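Local structure of ribonuclease (Nicotiana glutinosa, 1IYB) at residues I73-Q78 / K117-K122. The protein probably cleaves single-stranded RNA as a ribonuclease of the T2 family and binds guanosine-5'-monophosphate in a guanine-recognising pocket. Numbering follows the deposited sequence.
Sequences ISRMQQ and KALDLK
R75 and M76 meet L119 and D120 where two helical segments, 73-78 and 117-122, cross with their axes 10.7 Å apart at closest and their directions 52° apart. Between them lies L119, whose side chain heads for the other helix: its CD2 ends 3.9 Å from the backbone O of R75, while its CD1 lies 4.0 Å from CG of M76, an apolar contact in which the two side chains cross at about a right angle. L119 CD1 also lies over one face of the R75 guanidinium, displaced from its centre. A bend at chi3 (61°) turns the arginine across L119, bringing R75 NH2 to 3.5 Å from L119 CB. R75 NH2 donates to D120 OD2 at 3.2 Å, with a fairly straight N-H...O angle of 155°; the acceptor lies almost in the guanidinium plane, consistent with the salt bridge between R75 and D120. D120 OD1 pairs with K116, so the carboxylate joins two cations. Replacing R75 with an alanine would probably cost D120 one of these partners and uncover one flank of L119. Around the crossing, L119 also packs on L72 and on I42 of strand 41-48, and M76 rests on W94 of helix 91-102: this is helix-helix packing within the ribonuclease T2 family fold, tying helices 73-79 and 111-124 to the central antiparallel sheet and to a third helix.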
# COMPACT_ATOMS: atom_id res chain seq x y z
N ILE A 73 -13.90 -18.62 -15.16
CA ILE A 73 -12.51 -19.05 -15.29
C ILE A 73 -11.97 -19.18 -16.72
O ILE A 73 -10.87 -18.70 -17.00
CB ILE A 73 -12.27 -20.37 -14.53
CG1 ILE A 73 -12.48 -20.14 -13.03
CG2 ILE A 73 -10.85 -20.88 -14.78
CD1 ILE A 73 -11.53 -19.13 -12.41
N SER A 74 -12.71 -19.82 -17.61
CA SER A 74 -12.21 -19.96 -18.98
C SER A 74 -11.96 -18.59 -19.62
O SER A 74 -10.98 -18.41 -20.34
CB SER A 74 -13.18 -20.78 -19.84
OG SER A 74 -14.45 -20.17 -19.97
N ARG A 75 -12.84 -17.63 -19.34
CA ARG A 75 -12.69 -16.29 -19.90
C ARG A 75 -11.52 -15.55 -19.24
O ARG A 75 -10.81 -14.78 -19.88
CB ARG A 75 -13.99 -15.50 -19.73
CG ARG A 75 -15.15 -16.04 -20.56
CD ARG A 75 -16.48 -15.41 -20.17
NE ARG A 75 -16.48 -13.96 -20.37
CZ ARG A 75 -17.46 -13.15 -19.99
NH1 ARG A 75 -18.53 -13.64 -19.38
NH2 ARG A 75 -17.36 -11.85 -20.22
N MET A 76 -11.32 -15.81 -17.95
CA MET A 76 -10.24 -15.19 -17.20
C MET A 76 -8.89 -15.75 -17.65
O MET A 76 -7.88 -15.04 -17.67
CB MET A 76 -10.45 -15.41 -15.70
CG MET A 76 -11.59 -14.58 -15.13
SD MET A 76 -12.19 -15.12 -13.51
CE MET A 76 -10.74 -14.86 -12.48
N GLN A 77 -8.87 -17.02 -18.01
CA GLN A 77 -7.63 -17.64 -18.47
C GLN A 77 -7.18 -16.99 -19.77
O GLN A 77 -5.98 -16.80 -20.00
CB GLN A 77 -7.85 -19.15 -18.65
CG GLN A 77 -7.87 -19.89 -17.32
CD GLN A 77 -8.43 -21.30 -17.42
OE1 GLN A 77 -8.23 -22.12 -16.52
NE2 GLN A 77 -9.16 -21.58 -18.49
N GLN A 78 -8.13 -16.63 -20.62
CA GLN A 78 -7.81 -16.00 -21.89
C GLN A 78 -7.55 -14.50 -21.80
O GLN A 78 -6.66 -13.99 -22.48
CB GLN A 78 -8.93 -16.25 -22.90
CG GLN A 78 -9.14 -17.71 -23.24
CD GLN A 78 -7.85 -18.38 -23.67
OE1 GLN A 78 -7.18 -17.92 -24.59
NE2 GLN A 78 -7.50 -19.47 -23.01
N LYS A 117 -17.52 -7.87 -14.29
CA LYS A 117 -17.45 -6.50 -14.79
C LYS A 117 -16.12 -6.28 -15.50
O LYS A 117 -16.07 -5.66 -16.57
CB LYS A 117 -17.59 -5.49 -13.64
CG LYS A 117 -17.54 -4.04 -14.09
CD LYS A 117 -18.72 -3.68 -14.98
CE LYS A 117 -18.62 -2.25 -15.48
NZ LYS A 117 -19.84 -1.82 -16.22
N ALA A 118 -15.03 -6.77 -14.92
CA ALA A 118 -13.72 -6.61 -15.53
C ALA A 118 -13.69 -7.29 -16.91
O ALA A 118 -13.14 -6.74 -17.86
CB ALA A 118 -12.64 -7.22 -14.63
N LEU A 119 -14.28 -8.48 -16.99
CA LEU A 119 -14.32 -9.21 -18.25
C LEU A 119 -15.17 -8.49 -19.29
O LEU A 119 -14.82 -8.45 -20.47
CB LEU A 119 -14.88 -10.62 -18.02
CG LEU A 119 -13.94 -11.58 -17.30
CD1 LEU A 119 -14.68 -12.87 -16.97
CD2 LEU A 119 -12.72 -11.87 -18.17
N ASP A 120 -16.29 -7.92 -18.85
CA ASP A 120 -17.17 -7.20 -19.76
C ASP A 120 -16.50 -5.93 -20.28
O ASP A 120 -16.62 -5.59 -21.46
CB ASP A 120 -18.51 -6.89 -19.08
CG ASP A 120 -19.39 -8.13 -18.93
OD1 ASP A 120 -20.45 -8.04 -18.27
OD2 ASP A 120 -19.04 -9.20 -19.47
N LEU A 121 -15.78 -5.23 -19.40
CA LEU A 121 -15.07 -4.02 -19.79
C LEU A 121 -13.97 -4.38 -20.80
O LEU A 121 -13.72 -3.63 -21.74
CB LEU A 121 -14.45 -3.35 -18.56
CG LEU A 121 -15.42 -2.56 -17.67
CD1 LEU A 121 -14.79 -2.29 -16.32
CD2 LEU A 121 -15.81 -1.26 -18.37
N LYS A 122 -13.34 -5.53 -20.59
CA LYS A 122 -12.27 -5.99 -21.46
C LYS A 122 -12.79 -6.20 -22.88
O LYS A 122 -12.16 -5.79 -23.86
CB LYS A 122 -11.68 -7.30 -20.90
CG LYS A 122 -10.57 -7.95 -21.72
CD LYS A 122 -9.35 -7.06 -21.83
CE LYS A 122 -8.12 -7.87 -22.25
NZ LYS A 122 -8.31 -8.60 -23.53